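Local coordinates for protein Fc fragment of IgE receptor II (Bos taurus, PDB 6PWS) that binds mannose-type sugars through calcium with a C-type carbohydrate-recognition domain and, as CD23, probably serves as a receptor for immunoglobulin E, at residues L69-L72 with D73-E77; N97-G100 with Q101-C105; D116-C119 with G120-L123. All coordinates share one frame; numbering follows the deposited sequence.

Overall arrangement
The three contacts come in series along one C-type lectin domain: 69-77, then 97-105, then 116-123. Their centres lie about 10 Å apart (1 and 2), 9 Å (2 and 3) and 14 Å (1 and 3). All are at the surface, in or beside loops. Contact 1 starts on strand 69-70 and runs into the loop before strand 79-80, contact 2 leads into strand 105-108, and contact 3 leaves strand 114-117, the antiparallel partner of 105-108. Contacts 1 and 2 share one calcium ion. Contacts 2 and 3 share the second, which holds the mannoside. The Cys105-Cys119 disulfide also ties contact 2 to contact 3. Contact 2 thus joins the two calcium sites, one of which binds the sugar.

Contact 1 of 3, residues L69-L72 with D73-E77; sequences LRDL and DIEGE. With CA (calcium ion), chain C.
Past Asp71 the chain loops round and closes in a type II beta turn from Ile74 to Glu77, which brings Glu77 CA to 5.2 Å from Asp71 CA. The turn brings Gly76 alongside the Asp71 carboxylate. Gly76 N donates a nearly straight hydrogen bond to Asp71 OD2 (2.7 Å, 169°), on the anti side of the carboxylate and slightly out of its plane. At chi1 72° the Asp71 carboxylate is folded in over its own backbone, turned to the calcium ion. Both of its oxygens bind the metal, OD2 at 2.5 Å. Glu75 binds the same ion with both oxygens, OE1 at 2.4 Å, after a bend at chi2 that curls its chain back. The two carboxylate planes stand 70° apart, and the shared ion probably offsets the repulsion between them. A water molecule joins the outer side chains: it accepts from Arg70 NH2 at 3.0 Å and donates to Asp73 OD2 at 2.8 Å. The loop connects strand 69-70 with its antiparallel partner 79-80. Asp98, Glu103 and Asn104 complete the protein part of the calcium site, while Arg70 and Leu72 lean on Trp30 of helix 30-39.

Contact 2 of 3, residues N97-G100 with Q101-C105; sequences NDAG and QGENC. With CA (calcium ion), chain C; CA (calcium ion), chain B; MMA (methyl alpha-D-mannopyranoside), chain D.
Asn97 and Glu103 meet at a calcium ion, and metal bonds dominate this contact. Asn97 OD1 and Glu103 OE1 each bind that ion at 2.4 Å, with their amide and carboxylate planes 34° apart. Sugar atoms O3 and O4 of the mannoside bind it as well. The second calcium ion takes Asp98 OD1 and the backbone oxygen of Glu103, with Asn104 also in its site. Glu103 therefore serves both metals, one by side chain and one by main chain.

Hydrogen bonds hold these ligands in place. Glu103 N donates to Asp98 OD1 (2.8 Å), and Ala99 N donates to Glu103 OE1 (3.1 Å); each N-H arrives from well above the plane of the carboxylate it meets. The type II' turn from Ala99 to Gly102 is closed by Gly102 N to Ala99 O at 2.9 Å. Toward the sugar, Asn97 ND2 donates to O4 of the mannoside at 2.8 Å. Glu103 OE2 lies 2.5 Å from O3 of the mannoside.

Van der Waals contact is slight: Ala99 CB lies 3.4 Å from Glu103 OE1. A straight Glu103 side chain (chi2 -178°) carries the carboxylate past Ala99 to the calcium ion.

Asn104 and Cys105 both face Ala117 in a classic beta bulge. The Glu-Pro-Asn sequence ending at Asn97, with the 3- and 4-hydroxyls of the sugar on the calcium ion, is the signature of a mannose-type C-type lectin site.

Contact 3 of 3, residues D116-C119 with G120-L123; sequences DAFC and GSEL. With CA (calcium ion), chain B.
Gly120 N lies over the centre of the Phe118 ring, 3.4 Å above its plane, so the backbone two residues on covers one face of the phenyl ring. This is a type I beta turn, from Phe118 to Ser121, in the loop that leaves strand 114-117 of the C-type lectin fold. With CG opposite the backbone N and on the carbonyl side (chi1 173°), the Phe118 ring reaches forward over Gly120. Gly120 CA makes a CH-pi contact over the same face, 3.8 Å from the ring centroid.

Ser121 grips the Phe118 carbonyl oxygen twice. Its backbone N donates to Phe118 O at 3.0 Å, from above the carbonyl plane. Its OG donates to the same oxygen at 3.1 Å, closer to that plane. The two bonds fix the turn and hold the hydroxyl beside Phe118 CB.

A disulfide and packing tie the turn to the domain. Cys119 SG is bonded to Cys105 SG of strand 105-108, and the side chains of Ala117, Ser121 and Leu123 touch Trp66 of strand 65-67. Asp116 OD2 accepts a hydrogen bond from Asp98 N. Asp116 binds the sugar-holding calcium ion through its OD1 at 2.4 Å and its backbone O at 2.5 Å.

Contact 1 of 3, residues L69-L72 with D73-E77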
ATOM      1  N   LEU A  69       3.614   0.689  -3.720  1.00  3.99           N
ATOM      2  CA  LEU A  69       4.744   1.582  -3.958  1.00  4.05           C
ATOM      3  C   LEU A  69       6.006   0.728  -4.003  1.00  3.91           C
ATOM      4  O   LEU A  69       6.192  -0.138  -3.139  1.00  4.44           O
ATOM      5  CB  LEU A  69       4.807   2.641  -2.842  1.00  3.89           C
ATOM      6  CG  LEU A  69       5.812   3.779  -3.021  1.00  4.47           C
ATOM      7  CD1 LEU A  69       5.478   4.641  -4.231  1.00  4.64           C
ATOM      8  CD2 LEU A  69       5.839   4.632  -1.748  1.00  5.15           C
ATOM      9  N   ARG A  70       6.856   0.938  -5.015  1.00  4.12           N
ATOM     10  CA  ARG A  70       8.037   0.104  -5.207  1.00  4.42           C
ATOM     11  C   ARG A  70       9.071   0.873  -6.018  1.00  4.38           C
ATOM     12  O   ARG A  70       8.724   1.768  -6.788  1.00  4.88           O
ATOM     13  CB  ARG A  70       7.681  -1.226  -5.902  1.00  5.21           C
ATOM     14  CG  ARG A  70       7.428  -1.170  -7.409  1.00  5.81           C
ATOM     15  CD  ARG A  70       6.177  -0.393  -7.856  1.00  6.50           C
ATOM     16  NE  ARG A  70       6.026  -0.477  -9.314  1.00  7.08           N
ATOM     17  CZ  ARG A  70       5.035   0.059 -10.037  1.00  7.02           C
ATOM     18  NH1 ARG A  70       4.065   0.739  -9.430  1.00  7.71           N
ATOM     19  NH2 ARG A  70       5.023  -0.072 -11.364  1.00  8.08           N
ATOM     20  N   ASP A  71      10.347   0.482  -5.861  1.00  4.58           N
ATOM     21  CA  ASP A  71      11.442   0.986  -6.688  1.00  4.82           C
ATOM     22  C   ASP A  71      12.208  -0.157  -7.355  1.00  5.26           C
ATOM     23  O   ASP A  71      13.417  -0.069  -7.574  1.00  6.31           O
ATOM     24  CB  ASP A  71      12.398   1.942  -5.967  1.00  4.95           C
ATOM     25  CG  ASP A  71      13.308   1.281  -4.936  1.00  5.15           C
ATOM     26  OD1 ASP A  71      12.978   0.212  -4.398  1.00  5.37           O
ATOM     27  OD2 ASP A  71      14.373   1.882  -4.640  1.00  5.62           O
ATOM     28  N   LEU A  72      11.495  -1.218  -7.716  1.00  5.90           N
ATOM     29  CA  LEU A  72      12.102  -2.360  -8.396  1.00  6.53           C
ATOM     30  C   LEU A  72      12.792  -1.991  -9.712  1.00  7.15           C
ATOM     31  O   LEU A  72      13.865  -2.525 -10.019  1.00  8.36           O
ATOM     32  CB  LEU A  72      11.040  -3.430  -8.652  1.00  7.10           C
ATOM     33  CG  LEU A  72      10.676  -4.273  -7.432  1.00  7.67           C
ATOM     34  CD1 LEU A  72       9.318  -4.939  -7.591  1.00  8.49           C
ATOM     35  CD2 LEU A  72      11.770  -5.309  -7.193  1.00  8.42           C
ATOM     36  N   ASP A  73      12.175  -1.152 -10.541  1.00  7.47           N
ATOM     37  CA  ASP A  73      12.689  -0.970 -11.902  1.00  8.48           C
ATOM     38  C   ASP A  73      13.949  -0.115 -11.942  1.00  8.99           C
ATOM     39  O   ASP A  73      14.913  -0.445 -12.642  1.00 10.72           O
ATOM     40  CB  ASP A  73      11.611  -0.377 -12.805  1.00  8.75           C
ATOM     41  CG  ASP A  73      10.510  -1.366 -13.130  1.00  9.33           C
ATOM     42  OD1 ASP A  73      10.718  -2.591 -12.941  1.00 10.51           O
ATOM     43  OD2 ASP A  73       9.431  -0.907 -13.564  1.00 10.81           O
ATOM     44  N   ILE A  74      13.948   0.999 -11.230  1.00  8.49           N
ATOM     45  CA  ILE A  74      15.136   1.829 -11.075  1.00  9.03           C
ATOM     46  C   ILE A  74      15.261   2.125  -9.591  1.00  7.69           C
ATOM     47  O   ILE A  74      14.359   2.731  -9.000  1.00  7.55           O
ATOM     48  CB  ILE A  74      15.084   3.137 -11.884  1.00 11.38           C
ATOM     49  CG1 ILE A  74      15.069   2.861 -13.387  1.00 12.68           C
ATOM     50  CG2 ILE A  74      16.285   4.028 -11.520  1.00 12.07           C
ATOM     51  CD1 ILE A  74      14.874   4.104 -14.230  1.00 14.09           C
ATOM     52  N   GLU A  75      16.371   1.704  -8.995  1.00  7.27           N
ATOM     53  CA  GLU A  75      16.600   1.931  -7.582  1.00  6.96           C
ATOM     54  C   GLU A  75      16.459   3.412  -7.262  1.00  6.91           C
ATOM     55  O   GLU A  75      17.008   4.273  -7.955  1.00  7.87           O
ATOM     56  CB  GLU A  75      17.988   1.425  -7.201  1.00  7.20           C
ATOM     57  CG  GLU A  75      18.371   1.654  -5.744  1.00  6.85           C
ATOM     58  CD  GLU A  75      17.376   1.064  -4.745  1.00  6.25           C
ATOM     59  OE1 GLU A  75      16.751   0.031  -5.053  1.00  6.35           O
ATOM     60  OE2 GLU A  75      17.227   1.635  -3.635  1.00  6.28           O
ATOM     61  N   GLY A  76      15.699   3.703  -6.210  1.00  6.70           N
ATOM     62  CA  GLY A  76      15.455   5.055  -5.781  1.00  7.26           C
ATOM     63  C   GLY A  76      14.352   5.792  -6.511  1.00  7.16           C
ATOM     64  O   GLY A  76      14.041   6.934  -6.128  1.00  8.15           O
ATOM     65  N   GLU A  77      13.789   5.211  -7.570  1.00  7.02           N
ATOM     66  CA  GLU A  77      12.682   5.805  -8.317  1.00  7.04           C
ATOM     67  C   GLU A  77      11.423   5.036  -7.930  1.00  6.15           C
ATOM     68  O   GLU A  77      11.181   3.937  -8.423  1.00  6.92           O
ATOM     69  CB  GLU A  77      12.943   5.760  -9.820  1.00  8.54           C
ATOM     70  CG  GLU A  77      14.075   6.677 -10.258  1.00 11.86           C
ATOM     71  CD  GLU A  77      14.171   6.886 -11.765  1.00 14.13           C
ATOM     72  OE1 GLU A  77      13.337   6.335 -12.518  1.00 15.39           O
ATOM     73  OE2 GLU A  77      15.094   7.609 -12.196  1.00 15.39           O
TER
HETATM   74 CA    CA C 302      15.237   0.118  -3.141  1.00  4.85          CA
HETATM   75  O   HOH W   1       6.639  -1.449 -13.452  1.00  9.81           O
HETATM   76  O   HOH W   2      14.811   1.737  -1.471  1.00  5.73           O

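Contact 2 of 3, residues N97-G100 with Q101-C105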
ATOM      1  N   ASN A  97      15.656   3.297   3.194  1.00  4.84           N
ATOM      2  CA  ASN A  97      17.088   3.148   3.409  1.00  5.15           C
ATOM      3  C   ASN A  97      17.744   2.052   2.574  1.00  5.17           C
ATOM      4  O   ASN A  97      18.970   1.888   2.660  1.00  6.13           O
ATOM      5  CB  ASN A  97      17.406   2.980   4.902  1.00  5.63           C
ATOM      6  CG  ASN A  97      16.800   1.733   5.519  1.00  5.60           C
ATOM      7  OD1 ASN A  97      16.134   0.936   4.852  1.00  5.32           O
ATOM      8  ND2 ASN A  97      17.048   1.555   6.813  1.00  6.61           N
ATOM      9  N   ASP A  98      16.984   1.312   1.773  1.00  5.00           N
ATOM     10  CA  ASP A  98      17.517   0.249   0.915  1.00  5.31           C
ATOM     11  C   ASP A  98      18.454  -0.671   1.699  1.00  5.91           C
ATOM     12  O   ASP A  98      19.576  -0.979   1.277  1.00  6.33           O
ATOM     13  CB  ASP A  98      18.178   0.803  -0.348  1.00  5.45           C
ATOM     14  CG  ASP A  98      18.149  -0.200  -1.500  1.00  5.09           C
ATOM     15  OD1 ASP A  98      17.063  -0.789  -1.748  1.00  5.45           O
ATOM     16  OD2 ASP A  98      19.199  -0.412  -2.153  1.00  6.35           O
ATOM     17  N   ALA A  99      17.970  -1.138   2.850  1.00  5.92           N
ATOM     18  CA  ALA A  99      18.765  -1.950   3.760  1.00  6.88           C
ATOM     19  C   ALA A  99      18.905  -3.399   3.268  1.00  7.19           C
ATOM     20  O   ALA A  99      18.473  -3.770   2.177  1.00  7.35           O
ATOM     21  CB  ALA A  99      18.181  -1.884   5.167  1.00  7.73           C
ATOM     22  N   GLY A 100      19.542  -4.235   4.078  1.00  8.69           N
ATOM     23  CA  GLY A 100      19.915  -5.552   3.581  1.00  9.18           C
ATOM     24  C   GLY A 100      20.790  -5.383   2.358  1.00  8.49           C
ATOM     25  O   GLY A 100      21.599  -4.458   2.276  1.00  9.41           O
ATOM     26  N   GLN A 101      20.615  -6.262   1.376  1.00  7.44           N
ATOM     27  CA  GLN A 101      21.227  -6.057   0.071  1.00  7.58           C
ATOM     28  C   GLN A 101      20.243  -5.455  -0.931  1.00  7.34           C
ATOM     29  O   GLN A 101      20.506  -5.484  -2.139  1.00  8.80           O
ATOM     30  CB  GLN A 101      21.871  -7.328  -0.476  1.00  8.67           C
ATOM     31  CG  GLN A 101      22.808  -7.995   0.500  1.00  8.49           C
ATOM     32  CD  GLN A 101      22.084  -9.010   1.331  1.00  8.91           C
ATOM     33  OE1 GLN A 101      21.395  -9.893   0.796  1.00  9.48           O
ATOM     34  NE2 GLN A 101      22.221  -8.905   2.644  1.00  8.95           N
ATOM     35  N   GLY A 102      19.135  -4.882  -0.443  1.00  6.56           N
ATOM     36  CA  GLY A 102      18.194  -4.155  -1.272  1.00  6.09           C
ATOM     37  C   GLY A 102      16.761  -4.326  -0.795  1.00  5.56           C
ATOM     38  O   GLY A 102      16.300  -5.451  -0.573  1.00  6.58           O
ATOM     39  N   GLU A 103      16.051  -3.211  -0.642  1.00  4.95           N
ATOM     40  CA  GLU A 103      14.652  -3.186  -0.211  1.00  4.84           C
ATOM     41  C   GLU A 103      13.882  -2.386  -1.249  1.00  4.62           C
ATOM     42  O   GLU A 103      14.092  -1.173  -1.374  1.00  4.99           O
ATOM     43  CB  GLU A 103      14.501  -2.567   1.174  1.00  4.84           C
ATOM     44  CG  GLU A 103      15.168  -3.407   2.240  1.00  5.24           C
ATOM     45  CD  GLU A 103      14.992  -2.839   3.624  1.00  5.58           C
ATOM     46  OE1 GLU A 103      15.079  -1.600   3.785  1.00  5.51           O
ATOM     47  OE2 GLU A 103      14.738  -3.640   4.561  1.00  7.21           O
ATOM     48  N   ASN A 104      13.001  -3.055  -2.001  1.00  4.41           N
ATOM     49  CA  ASN A 104      12.418  -2.418  -3.175  1.00  4.59           C
ATOM     50  C   ASN A 104      10.900  -2.375  -3.174  1.00  4.54           C
ATOM     51  O   ASN A 104      10.317  -1.908  -4.158  1.00  5.02           O
ATOM     52  CB  ASN A 104      12.975  -3.047  -4.450  1.00  4.93           C
ATOM     53  CG  ASN A 104      14.492  -3.118  -4.419  1.00  5.01           C
ATOM     54  OD1 ASN A 104      15.171  -2.171  -4.017  1.00  5.37           O
ATOM     55  ND2 ASN A 104      15.033  -4.246  -4.829  1.00  5.73           N
ATOM     56  N   CYS A 105      10.263  -2.790  -2.076  1.00  4.45           N
ATOM     57  CA  CYS A 105       8.808  -2.829  -1.956  1.00  4.45           C
ATOM     58  C   CYS A 105       8.424  -2.131  -0.660  1.00  4.23           C
ATOM     59  O   CYS A 105       9.055  -2.358   0.372  1.00  5.70           O
ATOM     60  CB  CYS A 105       8.329  -4.279  -1.930  1.00  4.93           C
ATOM     61  SG  CYS A 105       8.599  -5.150  -3.515  1.00  5.24           S
TER
HETATM   62 CA    CA C 302      15.237   0.118  -3.141  1.00  4.85          CA
HETATM   63 CA    CA B 301      13.899  -0.013   5.136  1.00  4.66          CA
HETATM   64  C1  MMA D 303      15.245  -3.632   9.450  0.50 12.76           C
HETATM   65  C2  MMA D 303      14.274  -3.564   8.280  0.50  8.89           C
HETATM   66  C3  MMA D 303      14.602  -2.365   7.472  0.50  7.83           C
HETATM   67  C4  MMA D 303      14.485  -1.105   8.280  0.50  5.95           C
HETATM   68  C5  MMA D 303      15.352  -1.173   9.536  0.50  8.42           C
HETATM   69  C6  MMA D 303      15.046  -0.010  10.434  0.50  9.98           C
HETATM   70  C7  MMA D 303      17.591  -3.670   9.789  0.50 25.35           C
HETATM   71  O1  MMA D 303      16.493  -3.725   8.906  0.50 30.17           O
HETATM   72  O2  MMA D 303      12.909  -3.472   8.721  0.50 10.84           O
HETATM   73  O3  MMA D 303      13.694  -2.244   6.356  0.50  5.13           O
HETATM   74  O4  MMA D 303      14.863  -0.020   7.435  0.50  5.83           O
HETATM   75  O5  MMA D 303      15.110  -2.408  10.302  0.50 10.90           O
HETATM   76  O6  MMA D 303      15.833  -0.108  11.591  0.50 13.86           O
HETATM   77  O   HOH W   2      14.811   1.737  -1.471  1.00  5.73           O

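Contact 3 of 3, residues D116-C119 with G120-L123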
ATOM      1  N   ASP A 116      10.609   0.905   3.347  1.00  4.18           N
ATOM      2  CA  ASP A 116      10.998  -0.033   2.299  1.00  4.24           C
ATOM      3  C   ASP A 116      11.467  -1.340   2.931  1.00  4.25           C
ATOM      4  O   ASP A 116      12.194  -1.344   3.933  1.00  4.80           O
ATOM      5  CB  ASP A 116      12.032   0.564   1.317  1.00  4.33           C
ATOM      6  CG  ASP A 116      13.355   0.985   1.946  1.00  4.26           C
ATOM      7  OD1 ASP A 116      13.407   1.223   3.174  1.00  4.45           O
ATOM      8  OD2 ASP A 116      14.315   1.120   1.157  1.00  4.87           O
ATOM      9  N   ALA A 117      11.022  -2.453   2.351  1.00  4.56           N
ATOM     10  CA  ALA A 117      11.291  -3.776   2.892  1.00  5.01           C
ATOM     11  C   ALA A 117      11.728  -4.725   1.786  1.00  4.66           C
ATOM     12  O   ALA A 117      11.555  -4.470   0.590  1.00  5.19           O
ATOM     13  CB  ALA A 117      10.040  -4.321   3.592  1.00  5.79           C
ATOM     14  N   PHE A 118      12.298  -5.849   2.217  1.00  5.39           N
ATOM     15  CA  PHE A 118      12.598  -6.933   1.294  1.00  5.64           C
ATOM     16  C   PHE A 118      11.309  -7.396   0.624  1.00  5.15           C
ATOM     17  O   PHE A 118      10.337  -7.750   1.303  1.00  5.74           O
ATOM     18  CB  PHE A 118      13.236  -8.082   2.083  1.00  7.11           C
ATOM     19  CG  PHE A 118      13.442  -9.341   1.284  1.00  9.00           C
ATOM     20  CD1 PHE A 118      14.037  -9.299   0.038  1.00 10.98           C
ATOM     21  CD2 PHE A 118      13.045 -10.568   1.785  1.00 10.16           C
ATOM     22  CE1 PHE A 118      14.222 -10.453  -0.690  1.00 12.50           C
ATOM     23  CE2 PHE A 118      13.243 -11.737   1.048  1.00 11.75           C
ATOM     24  CZ  PHE A 118      13.822 -11.660  -0.180  1.00 12.53           C
ATOM     25  N   CYS A 119      11.303  -7.420  -0.713  1.00  5.35           N
ATOM     26  CA  CYS A 119      10.090  -7.759  -1.455  1.00  5.71           C
ATOM     27  C   CYS A 119       9.594  -9.173  -1.145  1.00  6.11           C
ATOM     28  O   CYS A 119       8.401  -9.444  -1.330  1.00  6.33           O
ATOM     29  CB  CYS A 119      10.322  -7.579  -2.957  1.00  5.94           C
ATOM     30  SG  CYS A 119      10.528  -5.844  -3.466  1.00  5.83           S
ATOM     31  N   GLY A 120      10.462 -10.070  -0.668  1.00  7.12           N
ATOM     32  CA  GLY A 120      10.069 -11.416  -0.285  1.00  8.31           C
ATOM     33  C   GLY A 120       9.571 -11.596   1.136  1.00  8.87           C
ATOM     34  O   GLY A 120       9.301 -12.730   1.546  1.00 10.40           O
ATOM     35  N   SER A 121       9.438 -10.515   1.903  1.00  9.08           N
ATOM     36  CA  SER A 121       8.895 -10.613   3.252  1.00  9.36           C
ATOM     37  C   SER A 121       7.439 -11.034   3.189  1.00  8.97           C
ATOM     38  O   SER A 121       6.675 -10.535   2.363  1.00  9.94           O
ATOM     39  CB  SER A 121       8.953  -9.259   3.961  1.00 11.77           C
ATOM     40  OG  SER A 121      10.274  -8.819   4.171  1.00 14.19           O
ATOM     41  N   GLU A 122       7.034 -11.923   4.098  1.00  8.52           N
ATOM     42  CA  GLU A 122       5.664 -12.438   4.118  1.00  8.75           C
ATOM     43  C   GLU A 122       4.794 -11.719   5.152  1.00  8.75           C
ATOM     44  O   GLU A 122       4.486 -12.231   6.235  1.00 11.10           O
ATOM     45  CB  GLU A 122       5.679 -13.942   4.346  1.00 10.82           C
ATOM     46  CG  GLU A 122       6.225 -14.671   3.144  1.00 14.35           C
ATOM     47  CD  GLU A 122       6.167 -16.165   3.257  1.00 18.58           C
ATOM     48  OE1 GLU A 122       5.960 -16.680   4.377  1.00 20.36           O
ATOM     49  OE2 GLU A 122       6.336 -16.824   2.212  1.00 20.11           O
ATOM     50  N   LEU A 123       4.320 -10.537   4.769  1.00  5.65           N
ATOM     51  CA  LEU A 123       3.526  -9.724   5.675  1.00  5.41           C
ATOM     52  C   LEU A 123       2.104 -10.260   5.783  1.00  5.41           C
ATOM     53  O   LEU A 123       1.557 -10.839   4.845  1.00  6.72           O
ATOM     54  CB  LEU A 123       3.483  -8.265   5.215  1.00  5.62           C
ATOM     55  CG  LEU A 123       4.830  -7.568   5.103  1.00  6.25           C
ATOM     56  CD1 LEU A 123       4.632  -6.113   4.683  1.00  5.91           C
ATOM     57  CD2 LEU A 123       5.606  -7.647   6.398  1.00  8.05           C
TER
HETATM   58 CA    CA B 301      13.899  -0.013   5.136  1.00  4.66          CA